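Local coordinates for protein EchA1_1 (Mycobacterium avium subsp. paratuberculosis, PDB 3R9T) that probably catalyses the reversible hydration of (2E)-enoyl-CoA thioesters to (3S)-3-hydroxyacyl-CoA in fatty acid metabolism, at residues M20-N25 and V57-A62; T104-N109 and L121-V126; E28-I33 and F67-D72; G115-A120 and F134-V139. All blocks are in the same frame, centred on the assembly; numbering follows the deposited sequence.

Interaction 1: M20-N25 and V57-A62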
loop_
_atom_site.group_PDB
_atom_site.type_symbol
_atom_site.label_atom_id
_atom_site.label_comp_id
_atom_site.label_asym_id
_atom_site.label_seq_id
_atom_site.Cartn_x
_atom_site.Cartn_y
_atom_site.Cartn_z
ATOM N N MET B 20 -26.537 -5.457 12.331
ATOM C CA MET B 20 -26.370 -5.425 13.761
ATOM C C MET B 20 -25.569 -4.198 14.096
ATOM O O MET B 20 -24.478 -3.998 13.552
ATOM C CB MET B 20 -25.635 -6.650 14.261
ATOM C CG MET B 20 -25.383 -6.610 15.742
ATOM S SD MET B 20 -24.344 -7.957 16.300
ATOM C CE MET B 20 -25.581 -9.262 16.429
ATOM N N VAL B 21 -26.102 -3.397 15.007
ATOM C CA VAL B 21 -25.395 -2.236 15.513
ATOM C C VAL B 21 -24.871 -2.557 16.910
ATOM O O VAL B 21 -25.648 -2.866 17.830
ATOM C CB VAL B 21 -26.310 -1.000 15.562
ATOM C CG1 VAL B 21 -25.592 0.195 16.182
ATOM C CG2 VAL B 21 -26.828 -0.666 14.172
ATOM N N ILE B 22 -23.550 -2.484 17.053
ATOM C CA ILE B 22 -22.863 -2.715 18.321
ATOM C C ILE B 22 -22.389 -1.378 18.882
ATOM O O ILE B 22 -21.636 -0.665 18.218
ATOM C CB ILE B 22 -21.617 -3.613 18.117
ATOM C CG1 ILE B 22 -22.015 -4.944 17.498
ATOM C CG2 ILE B 22 -20.881 -3.856 19.437
ATOM C CD1 ILE B 22 -20.831 -5.901 17.253
ATOM N N THR B 23 -22.803 -1.041 20.101
ATOM C CA THR B 23 -22.479 0.256 20.675
ATOM C C THR B 23 -21.641 0.071 21.938
ATOM O O THR B 23 -22.085 -0.586 22.891
ATOM C CB THR B 23 -23.765 1.058 20.995
ATOM O OG1 THR B 23 -24.590 1.176 19.824
ATOM C CG2 THR B 23 -23.417 2.439 21.522
ATOM N N ILE B 24 -20.434 0.633 21.948
ATOM C CA ILE B 24 -19.613 0.601 23.148
ATOM C C ILE B 24 -20.350 1.490 24.148
ATOM O O ILE B 24 -20.766 2.597 23.803
ATOM C CB ILE B 24 -18.205 1.133 22.902
ATOM C CG1 ILE B 24 -17.474 0.284 21.853
ATOM C CG2 ILE B 24 -17.414 1.133 24.198
ATOM C CD1 ILE B 24 -16.203 0.950 21.317
ATOM N N ASN B 25 -20.504 0.993 25.372
ATOM C CA ASN B 25 -21.425 1.566 26.345
ATOM C C ASN B 25 -20.732 1.985 27.650
ATOM O O ASN B 25 -21.186 1.635 28.746
ATOM C CB ASN B 25 -22.540 0.544 26.613
ATOM C CG ASN B 25 -23.744 1.146 27.320
ATOM O OD1 ASN B 25 -24.094 2.303 27.097
ATOM N ND2 ASN B 25 -24.389 0.351 28.174
ATOM N N VAL B 57 -22.380 -5.437 10.050
ATOM C CA VAL B 57 -22.208 -4.988 11.406
ATOM C C VAL B 57 -21.670 -3.581 11.413
ATOM O O VAL B 57 -20.718 -3.281 10.685
ATOM C CB VAL B 57 -21.206 -5.889 12.116
ATOM C CG1 VAL B 57 -20.854 -5.354 13.510
ATOM C CG2 VAL B 57 -21.761 -7.306 12.186
ATOM N N VAL B 58 -22.281 -2.731 12.238
ATOM C CA VAL B 58 -21.774 -1.391 12.541
ATOM C C VAL B 58 -21.359 -1.304 14.007
ATOM O O VAL B 58 -22.116 -1.727 14.898
ATOM C CB VAL B 58 -22.832 -0.302 12.257
ATOM C CG1 VAL B 58 -22.370 1.074 12.733
ATOM C CG2 VAL B 58 -23.147 -0.250 10.773
ATOM N N LEU B 59 -20.159 -0.762 14.231
ATOM C CA LEU B 59 -19.590 -0.549 15.562
ATOM C C LEU B 59 -19.533 0.954 15.808
ATOM O O LEU B 59 -18.978 1.676 14.999
ATOM C CB LEU B 59 -18.171 -1.139 15.663
ATOM C CG LEU B 59 -17.474 -0.899 17.013
ATOM C CD1 LEU B 59 -18.201 -1.672 18.122
ATOM C CD2 LEU B 59 -15.975 -1.253 16.941
ATOM N N THR B 60 -20.100 1.423 16.922
ATOM C CA THR B 60 -20.084 2.851 17.262
ATOM C C THR B 60 -19.952 3.010 18.790
ATOM O O THR B 60 -19.897 2.014 19.533
ATOM C CB THR B 60 -21.366 3.530 16.704
ATOM O OG1 THR B 60 -21.215 4.963 16.635
ATOM C CG2 THR B 60 -22.604 3.134 17.540
ATOM N N GLY B 61 -19.871 4.256 19.244
ATOM C CA GLY B 61 -19.720 4.563 20.654
ATOM C C GLY B 61 -20.946 5.308 21.133
ATOM O O GLY B 61 -21.528 6.098 20.391
ATOM N N ALA B 62 -21.324 5.064 22.382
ATOM C CA ALA B 62 -22.461 5.738 22.989
ATOM C C ALA B 62 -22.144 7.208 23.207
ATOM O O ALA B 62 -21.025 7.556 23.580
ATOM C CB ALA B 62 -22.816 5.072 24.327
#
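Ile22 and Leu59 are neighbours on adjacent parallel strands, 19-24 and 56-61, of a beta-alpha-beta unit in the central sheet of the crotonase fold; helix 35-50 makes the crossover between them. The two strands run in strict register from Met20 beside Val57 to Ile24 beside Gly61, their axes turned by 24°. Five backbone bonds alternate in direction across the seam. The shortest and straightest runs from Ile22 N to Val58 O, 2.7 Å with 174° at the hydrogen, and the last, from Ala62 N to Ile24 O at 2.9 Å, carries the pairing one residue past the end of strand 56-61. On the face turned to helix 35-50, Ile22 CG1 lies beside its backbone N (chi1 -58°), which brings CD1 over to Val57 CG1 at 3.8 Å while branch CG2 rests on Leu59 CD1 at 3.7 Å. Leu59 sends that same CD1 to within 3.6 Å of Ile22 O. The other face carries Val21 and Val58, covered by helix 192-204, and then the two threonines, which lie side by side and point the same way. Thr23 OG1 meets the methyl CG2 of Thr60 at 3.6 Å, and Thr23 CG2 reaches on to Ala62 N at 3.5 Å. Thr60 OG1, anti to its own backbone N, bonds to Ala107 O on the next strand. One threonine thus gives its methyl to strand 19-24 and its hydroxyl to strand 104-108, so a polar group is satisfied inside an otherwise hydrocarbon and backbone seam.

Interaction 2: T104-N109 and L121-V126; sequences TIAAVN and LASDLV
Thr104 and Asp124 bind each other through backbone and side chain at once, and this is the dense end of the contact. Their side chains meet nearly at right angles. Thr104 OG1 sits between its own backbone N and carbonyl carbon (chi1 59°), where it accepts the Asp124 N-H at 3.0 Å. In return Asp124 OD2 takes the Thr104 N-H at 2.9 Å, on the anti side of the carboxylate and 31° out of its plane. The carboxylate has further partners, Lys215 in a salt bridge to OD2 and Tyr219 OH at OD1, which together would be expected to favour its charged form. Thr104 O receives Leu125 N at 3.1 Å, and from there regular parallel pairing takes over, with Ala106 N bonded to Leu125 O at 2.9 Å. These bonds set strand 104-108 beside strand 125-129 in the central sheet, after the intervening chain has passed through helix 115-122. Ala106 CB packs against Ser123 OG at 3.5 Å, a hydroxyl that bonds to Tyr95 OH and Leu119 O. Further along, Val108 CG2 touches Val126 CG1 at 3.8 Å as the two side chains pass at a slant. The looser side lies beyond Thr104 OG1, toward the partly exposed Ala122. Thr104 OG1 stays 4.4 Å from Ala122 O, and a water bridges them, 2.8 Å from OG1 and donating to the carbonyl. At the C-terminal end of the helix, Lys160 of the second subunit reaches the carbonyl oxygens of Leu121 and Ser123.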
loop_
_atom_site.group_PDB
_atom_site.type_symbol
_atom_site.label_atom_id
_atom_site.label_comp_id
_atom_site.label_asym_id
_atom_site.label_seq_id
_atom_site.Cartn_x
_atom_site.Cartn_y
_atom_site.Cartn_z
ATOM N N THR B 104 -17.911 -5.185 8.285
ATOM C CA THR B 104 -17.875 -4.347 9.478
ATOM C C THR B 104 -17.576 -2.894 9.134
ATOM O O THR B 104 -16.690 -2.610 8.347
ATOM C CB THR B 104 -16.843 -4.857 10.506
ATOM O OG1 THR B 104 -15.536 -4.870 9.908
ATOM C CG2 THR B 104 -17.222 -6.296 10.988
ATOM N N ILE B 105 -18.343 -1.985 9.724
ATOM C CA ILE B 105 -18.223 -0.573 9.481
ATOM C C ILE B 105 -18.118 0.097 10.830
ATOM O O ILE B 105 -19.024 -0.027 11.658
ATOM C CB ILE B 105 -19.479 -0.038 8.774
ATOM C CG1 ILE B 105 -19.747 -0.805 7.474
ATOM C CG2 ILE B 105 -19.374 1.508 8.587
ATOM C CD1 ILE B 105 -21.151 -0.525 6.890
ATOM N N ALA B 106 -17.030 0.817 11.050
ATOM C CA ALA B 106 -16.877 1.647 12.226
ATOM C C ALA B 106 -17.575 2.987 12.012
ATOM O O ALA B 106 -17.293 3.676 11.044
ATOM C CB ALA B 106 -15.413 1.879 12.482
ATOM N N ALA B 107 -18.505 3.331 12.894
ATOM C CA ALA B 107 -19.183 4.596 12.822
ATOM C C ALA B 107 -18.629 5.452 13.946
ATOM O O ALA B 107 -19.062 5.340 15.110
ATOM C CB ALA B 107 -20.660 4.389 12.969
ATOM N N VAL B 108 -17.630 6.250 13.586
ATOM C CA VAL B 108 -16.830 7.007 14.532
ATOM C C VAL B 108 -17.497 8.334 14.861
ATOM O O VAL B 108 -17.486 9.280 14.059
ATOM C CB VAL B 108 -15.434 7.178 13.991
ATOM C CG1 VAL B 108 -14.605 7.975 14.954
ATOM C CG2 VAL B 108 -14.822 5.775 13.745
ATOM N N ASN B 109 -18.103 8.357 16.049
ATOM C CA ASN B 109 -18.941 9.460 16.495
ATOM C C ASN B 109 -18.160 10.567 17.206
ATOM O O ASN B 109 -18.680 11.655 17.432
ATOM C CB ASN B 109 -20.070 8.933 17.397
ATOM C CG ASN B 109 -19.560 8.083 18.536
ATOM O OD1 ASN B 109 -18.923 7.044 18.311
ATOM N ND2 ASN B 109 -19.834 8.515 19.774
ATOM N N LEU B 121 -8.944 0.602 12.143
ATOM C CA LEU B 121 -8.044 -0.182 11.298
ATOM C C LEU B 121 -8.540 -1.614 11.132
ATOM O O LEU B 121 -8.479 -2.161 10.049
ATOM C CB LEU B 121 -6.632 -0.158 11.859
ATOM C CG LEU B 121 -5.869 1.163 11.859
ATOM C CD1 LEU B 121 -4.638 1.057 12.721
ATOM C CD2 LEU B 121 -5.480 1.467 10.429
ATOM N N ALA B 122 -9.084 -2.185 12.192
ATOM C CA ALA B 122 -9.557 -3.560 12.191
ATOM C C ALA B 122 -10.900 -3.712 11.453
ATOM O O ALA B 122 -11.296 -4.818 11.090
ATOM C CB ALA B 122 -9.685 -4.035 13.637
ATOM N N SER B 123 -11.623 -2.613 11.263
ATOM C CA SER B 123 -12.899 -2.624 10.531
ATOM C C SER B 123 -12.700 -2.639 9.004
ATOM O O SER B 123 -11.684 -2.146 8.509
ATOM C CB SER B 123 -13.749 -1.409 10.948
ATOM O OG SER B 123 -13.968 -1.338 12.360
ATOM N N ASP B 124 -13.690 -3.130 8.246
ATOM C CA ASP B 124 -13.586 -3.085 6.801
ATOM C C ASP B 124 -13.664 -1.661 6.245
ATOM O O ASP B 124 -12.927 -1.315 5.312
ATOM C CB ASP B 124 -14.660 -3.933 6.136
ATOM C CG ASP B 124 -14.564 -5.383 6.495
ATOM O OD1 ASP B 124 -13.423 -5.907 6.510
ATOM O OD2 ASP B 124 -15.643 -5.992 6.733
ATOM N N LEU B 125 -14.568 -0.866 6.824
ATOM C CA LEU B 125 -14.911 0.484 6.354
ATOM C C LEU B 125 -15.079 1.387 7.568
ATOM O O LEU B 125 -15.383 0.931 8.676
ATOM C CB LEU B 125 -16.210 0.455 5.555
ATOM C CG LEU B 125 -16.168 -0.486 4.343
ATOM C CD1 LEU B 125 -17.585 -0.753 3.798
ATOM C CD2 LEU B 125 -15.233 0.064 3.282
ATOM N N VAL B 126 -14.875 2.676 7.347
ATOM C CA VAL B 126 -15.026 3.698 8.394
ATOM C C VAL B 126 -15.762 4.940 7.878
ATOM O O VAL B 126 -15.357 5.535 6.891
ATOM C CB VAL B 126 -13.662 4.162 8.960
ATOM C CG1 VAL B 126 -13.865 5.051 10.153
ATOM C CG2 VAL B 126 -12.789 2.939 9.352
HETATM O O HOH W 1 -13.613 -6.392 11.260
#

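Interaction 3: E28-I33 and F67-D72; sequences EARNAI and FCAGAD
Ile33 is bonded to the 67-72 loop through both its backbone N and O: Ile33 N donates to Gly70 O at 2.9 Å with 162° at the hydrogen, and Ile33 O takes Asp72 N at 3.0 Å, the donor tilted 30° from the carbonyl plane. A third backbone bond, from Ala69 N to Arg30 O at 3.0 Å, ties the other end of the contact. Around these bonds the side chains of Asn31 and Asp72 turn to partners just outside. Asn31 OD1 accepts Arg26 N while ND2 serves Ala62 O and Ser66 O; Asp72 sits at the N-cap of helix 73-77, with OD1 on Ala75 N and OD2 in a salt bridge to Arg26. The packing follows the backbone. Asn31 CB presses on Phe67 O at 3.3 Å, a buried carbonyl oxygen with no polar partner in the model. Cys68 SG, anti to its backbone N (chi1 172°), rests against Ile33 CG1 at 3.7 Å. Ala32 CB lies by Asp72 CB at 3.9 Å. At the outer edge the bent side chain of Arg30 folds back, its guanidinium lying with one face centred 3.7 Å over the methyl CB of Ala69. Ala71 projects away from segment 28-33 and touches the bound benzoic acid. In the crotonase family the loop corresponding to 67-72 supplies one of the two backbone N-H groups of the oxyanion hole; a backbone bonded at Ala69, Gly70 and Asp72 is therefore consistent with a loop whose shape is fixed along the edge of the pocket.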
loop_
_atom_site.group_PDB
_atom_site.type_symbol
_atom_site.label_atom_id
_atom_site.label_comp_id
_atom_site.label_asym_id
_atom_site.label_seq_id
_atom_site.Cartn_x
_atom_site.Cartn_y
_atom_site.Cartn_z
ATOM N N GLU B 28 -19.226 7.352 30.427
ATOM C CA GLU B 28 -18.613 7.910 31.644
ATOM C C GLU B 28 -17.083 7.751 31.665
ATOM O O GLU B 28 -16.391 8.447 32.413
ATOM C CB GLU B 28 -19.223 7.278 32.907
ATOM C CG GLU B 28 -18.783 5.822 33.201
ATOM C CD GLU B 28 -19.618 4.758 32.495
ATOM O OE1 GLU B 28 -20.391 5.093 31.566
ATOM O OE2 GLU B 28 -19.490 3.572 32.877
ATOM N N ALA B 29 -16.566 6.823 30.858
ATOM C CA ALA B 29 -15.124 6.606 30.740
ATOM C C ALA B 29 -14.621 6.794 29.304
ATOM O O ALA B 29 -13.622 6.189 28.906
ATOM C CB ALA B 29 -14.762 5.212 31.247
ATOM N N ARG B 30 -15.321 7.628 28.537
ATOM C CA ARG B 30 -14.942 7.947 27.153
ATOM C C ARG B 30 -14.870 6.708 26.271
ATOM O O ARG B 30 -14.108 6.654 25.303
ATOM C CB ARG B 30 -13.628 8.741 27.112
ATOM C CG ARG B 30 -13.853 10.144 27.615
ATOM C CD ARG B 30 -12.695 10.924 28.233
ATOM N NE ARG B 30 -11.266 10.699 27.934
ATOM C CZ ARG B 30 -10.543 11.039 26.853
ATOM N NH1 ARG B 30 -9.231 10.772 26.927
ATOM N NH2 ARG B 30 -11.030 11.577 25.718
ATOM N N ASN B 31 -15.697 5.727 26.620
ATOM C CA ASN B 31 -15.840 4.493 25.867
ATOM C C ASN B 31 -14.517 3.758 25.719
ATOM O O ASN B 31 -14.287 3.080 24.719
ATOM C CB ASN B 31 -16.517 4.768 24.512
ATOM C CG ASN B 31 -18.003 5.090 24.659
ATOM O OD1 ASN B 31 -18.708 4.480 25.466
ATOM N ND2 ASN B 31 -18.481 6.049 23.878
ATOM N N ALA B 32 -13.665 3.876 26.738
ATOM C CA ALA B 32 -12.400 3.157 26.780
ATOM C C ALA B 32 -12.645 1.659 26.903
ATOM O O ALA B 32 -13.625 1.214 27.505
ATOM C CB ALA B 32 -11.517 3.666 27.935
ATOM N N ILE B 33 -11.744 0.887 26.315
ATOM C CA ILE B 33 -11.888 -0.564 26.282
ATOM C C ILE B 33 -11.400 -1.217 27.560
ATOM O O ILE B 33 -10.259 -1.027 27.975
ATOM C CB ILE B 33 -11.112 -1.196 25.127
ATOM C CG1 ILE B 33 -11.542 -0.581 23.802
ATOM C CG2 ILE B 33 -11.357 -2.715 25.077
ATOM C CD1 ILE B 33 -13.049 -0.657 23.529
ATOM N N PHE B 67 -15.924 7.967 20.411
ATOM C CA PHE B 67 -16.097 6.640 19.798
ATOM C C PHE B 67 -15.418 5.636 20.727
ATOM O O PHE B 67 -16.052 4.712 21.254
ATOM C CB PHE B 67 -15.495 6.630 18.384
ATOM C CG PHE B 67 -15.327 5.247 17.761
ATOM C CD1 PHE B 67 -16.421 4.526 17.299
ATOM C CD2 PHE B 67 -14.054 4.704 17.586
ATOM C CE1 PHE B 67 -16.250 3.282 16.694
ATOM C CE2 PHE B 67 -13.882 3.465 16.987
ATOM C CZ PHE B 67 -14.979 2.766 16.531
ATOM N N CYS B 68 -14.121 5.848 20.917
ATOM C CA CYS B 68 -13.325 5.076 21.851
ATOM C C CYS B 68 -12.025 5.827 22.091
ATOM O O CYS B 68 -11.232 6.022 21.169
ATOM C CB CYS B 68 -13.058 3.675 21.306
ATOM S SG CYS B 68 -11.897 2.739 22.293
ATOM N N ALA B 69 -11.834 6.272 23.331
ATOM C CA ALA B 69 -10.657 7.059 23.715
ATOM C C ALA B 69 -9.380 6.219 23.780
ATOM O O ALA B 69 -8.285 6.768 23.943
ATOM C CB ALA B 69 -10.896 7.748 25.070
ATOM N N GLY B 70 -9.532 4.899 23.677
ATOM C CA GLY B 70 -8.415 3.964 23.697
ATOM C C GLY B 70 -8.577 2.870 24.736
ATOM O O GLY B 70 -9.673 2.634 25.249
ATOM N N ALA B 71 -7.476 2.192 25.039
ATOM C CA ALA B 71 -7.447 1.212 26.120
ATOM C C ALA B 71 -7.687 1.926 27.454
ATOM O O ALA B 71 -7.169 3.019 27.664
ATOM C CB ALA B 71 -6.110 0.498 26.136
ATOM N N ASP B 72 -8.474 1.321 28.342
ATOM C CA ASP B 72 -8.768 1.925 29.646
ATOM C C ASP B 72 -7.486 1.973 30.481
ATOM O O ASP B 72 -6.915 0.930 30.815
ATOM C CB ASP B 72 -9.848 1.121 30.379
ATOM C CG ASP B 72 -10.280 1.772 31.684
ATOM O OD1 ASP B 72 -9.554 1.641 32.697
ATOM O OD2 ASP B 72 -11.348 2.418 31.692
#

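Interaction 4: G115-A120 and F134-V139. With BEZ (benzoic acid), chain E.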
loop_
_atom_site.group_PDB
_atom_site.type_symbol
_atom_site.label_atom_id
_atom_site.label_comp_id
_atom_site.label_asym_id
_atom_site.label_seq_id
_atom_site.Cartn_x
_atom_site.Cartn_y
_atom_site.Cartn_z
ATOM N N GLY B 115 -6.385 2.880 20.887
ATOM C CA GLY B 115 -7.340 1.785 20.710
ATOM C C GLY B 115 -8.494 2.106 19.773
ATOM O O GLY B 115 -8.887 1.258 18.983
ATOM N N GLY B 116 -9.036 3.322 19.819
ATOM C CA GLY B 116 -10.115 3.706 18.908
ATOM C C GLY B 116 -9.725 3.684 17.444
ATOM O O GLY B 116 -10.487 3.263 16.573
ATOM N N THR B 117 -8.528 4.174 17.164
ATOM C CA THR B 117 -7.981 4.120 15.824
ATOM C C THR B 117 -7.709 2.665 15.413
ATOM O O THR B 117 -7.888 2.295 14.256
ATOM C CB THR B 117 -6.714 5.003 15.717
ATOM O OG1 THR B 117 -7.116 6.373 15.640
ATOM C CG2 THR B 117 -5.900 4.691 14.473
ATOM N N GLU B 118 -7.303 1.837 16.372
ATOM C CA GLU B 118 -7.046 0.421 16.103
ATOM C C GLU B 118 -8.356 -0.314 15.785
ATOM O O GLU B 118 -8.377 -1.216 14.958
ATOM C CB GLU B 118 -6.263 -0.190 17.258
ATOM C CG GLU B 118 -4.868 0.441 17.367
ATOM C CD GLU B 118 -4.125 -0.022 18.584
ATOM O OE1 GLU B 118 -4.556 0.355 19.697
ATOM O OE2 GLU B 118 -3.154 -0.788 18.428
ATOM N N LEU B 119 -9.449 0.060 16.431
ATOM C CA LEU B 119 -10.760 -0.472 16.034
ATOM C C LEU B 119 -11.114 -0.098 14.588
ATOM O O LEU B 119 -11.644 -0.919 13.848
ATOM C CB LEU B 119 -11.864 0.027 16.960
ATOM C CG LEU B 119 -11.783 -0.367 18.439
ATOM C CD1 LEU B 119 -12.937 0.270 19.231
ATOM C CD2 LEU B 119 -11.745 -1.882 18.631
ATOM N N ALA B 120 -10.827 1.139 14.187
ATOM C CA ALA B 120 -11.052 1.601 12.810
ATOM C C ALA B 120 -10.221 0.788 11.823
ATOM O O ALA B 120 -10.736 0.310 10.809
ATOM C CB ALA B 120 -10.732 3.120 12.673
ATOM N N PHE B 134 -8.287 11.003 15.106
ATOM C CA PHE B 134 -7.622 9.708 15.095
ATOM C C PHE B 134 -6.184 9.883 15.540
ATOM O O PHE B 134 -5.696 11.009 15.628
ATOM C CB PHE B 134 -7.655 9.107 13.699
ATOM C CG PHE B 134 -9.043 8.813 13.219
ATOM C CD1 PHE B 134 -9.636 7.592 13.494
ATOM C CD2 PHE B 134 -9.777 9.767 12.546
ATOM C CE1 PHE B 134 -10.937 7.310 13.094
ATOM C CE2 PHE B 134 -11.085 9.482 12.122
ATOM C CZ PHE B 134 -11.659 8.258 12.392
ATOM N N GLY B 135 -5.519 8.773 15.834
ATOM C CA GLY B 135 -4.091 8.822 16.186
ATOM C C GLY B 135 -3.673 7.644 17.033
ATOM O O GLY B 135 -4.523 6.878 17.518
ATOM N N LEU B 136 -2.358 7.502 17.192
ATOM C CA LEU B 136 -1.745 6.435 17.999
ATOM C C LEU B 136 -0.752 7.060 18.981
ATOM O O LEU B 136 0.465 6.995 18.786
ATOM C CB LEU B 136 -1.052 5.383 17.132
ATOM C CG LEU B 136 -1.958 4.639 16.139
ATOM C CD1 LEU B 136 -1.090 3.816 15.172
ATOM C CD2 LEU B 136 -2.987 3.788 16.875
ATOM N N PRO B 137 -1.276 7.647 20.063
ATOM C CA PRO B 137 -0.457 8.358 21.040
ATOM C C PRO B 137 0.270 7.471 22.045
ATOM O O PRO B 137 0.920 7.997 22.956
ATOM C CB PRO B 137 -1.491 9.241 21.759
ATOM C CG PRO B 137 -2.722 8.437 21.741
ATOM C CD PRO B 137 -2.713 7.746 20.388
ATOM N N GLU B 138 0.187 6.150 21.876
ATOM C CA GLU B 138 0.760 5.202 22.841
ATOM C C GLU B 138 2.227 5.479 23.176
ATOM O O GLU B 138 2.673 5.309 24.325
ATOM C CB GLU B 138 0.635 3.774 22.310
ATOM C CG GLU B 138 -0.807 3.201 22.315
ATOM C CD GLU B 138 -1.621 3.474 21.071
ATOM O OE1 GLU B 138 -1.242 4.353 20.295
ATOM O OE2 GLU B 138 -2.665 2.800 20.881
ATOM N N VAL B 139 2.979 5.893 22.162
ATOM C CA VAL B 139 4.407 6.129 22.320
ATOM C C VAL B 139 4.723 7.292 23.266
ATOM O O VAL B 139 5.873 7.457 23.691
ATOM C CB VAL B 139 5.103 6.385 20.973
ATOM C CG1 VAL B 139 5.074 5.134 20.116
ATOM C CG2 VAL B 139 4.508 7.615 20.248
HETATM C C BEZ E . -3.156 -0.050 22.689
HETATM O O1 BEZ E . -3.331 -0.665 21.627
HETATM O O2 BEZ E . -3.211 1.195 22.705
HETATM C C1 BEZ E . -2.927 -0.838 23.937
HETATM C C2 BEZ E . -3.329 -2.168 23.968
HETATM C C3 BEZ E . -3.131 -2.921 25.119
HETATM C C4 BEZ E . -2.531 -2.340 26.230
HETATM C C5 BEZ E . -2.129 -1.006 26.196
HETATM C C6 BEZ E . -2.331 -0.249 25.047
#
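Thr117 OG1 is gripped by two partners: it accepts the Gly135 N-H at 2.9 Å, almost straight at 171°, and donates to Ala112 O. This hydroxyl also lies in the plane of the Phe134 ring, at its edge, 3.5 Å from CD1. The hydroxyl thus joins the first turn of helix 115-122 to the segment around Gly135. Next to it, Leu136 CD2 lies against two helix side chains. It is 3.9 Å from Thr117 CG2, where the side chains cross at about a right angle, and equally far from Glu118 CG. Past this hydrocarbon layer the two glutamates reach tip to tip, Glu118 OE1 3.3 Å from Glu138 OE2, with their carboxylate planes 79° apart. Glu138 bends at chi2 (89°) to arrive there, whereas Glu118 runs extended beyond CG, its OE2 accepting Gly149 N. The carboxyl group of the bound benzoic acid spans the pair: O1 is 2.5 Å from Glu118 OE1, and O2 is 2.5 Å from Glu138 OE2. The ligand is hydrogen-bonded to Ala147 N. The two glutamates, one on an early turn of a helix and one on the loop after a short strand, are arranged as in enoyl-CoA hydratases of the crotonase fold, where such a pair acts on the water added to the substrate, which is consistent with the same role here.

In the fold
From the N terminus, strand 19-24 opens interaction 1 and the loop after it opens interaction 3. The chain returns through helix 35-50 to close interaction 1 at 57-62, then interaction 3 at 67-72, so the two cross. Interactions 2 and 4 come later and cross likewise: 104-109, 115-120, 121-126, 134-139. Interactions 1 and 2 share the central sheet, where Leu59 O meets Ala107 N at 2.7 Å. Phe67 of interaction 3 lies among the others, touching Leu59, Ala106 and Gly116. Ile24 CD1 packs on Leu119 CD1 at 3.9 Å, joining interactions 1 and 4. Interactions 3 and 4, with centres about 11 Å apart, bring the 67-72 loop, helix 115-122 and the loop after strand 133-135 to the benzoic acid site.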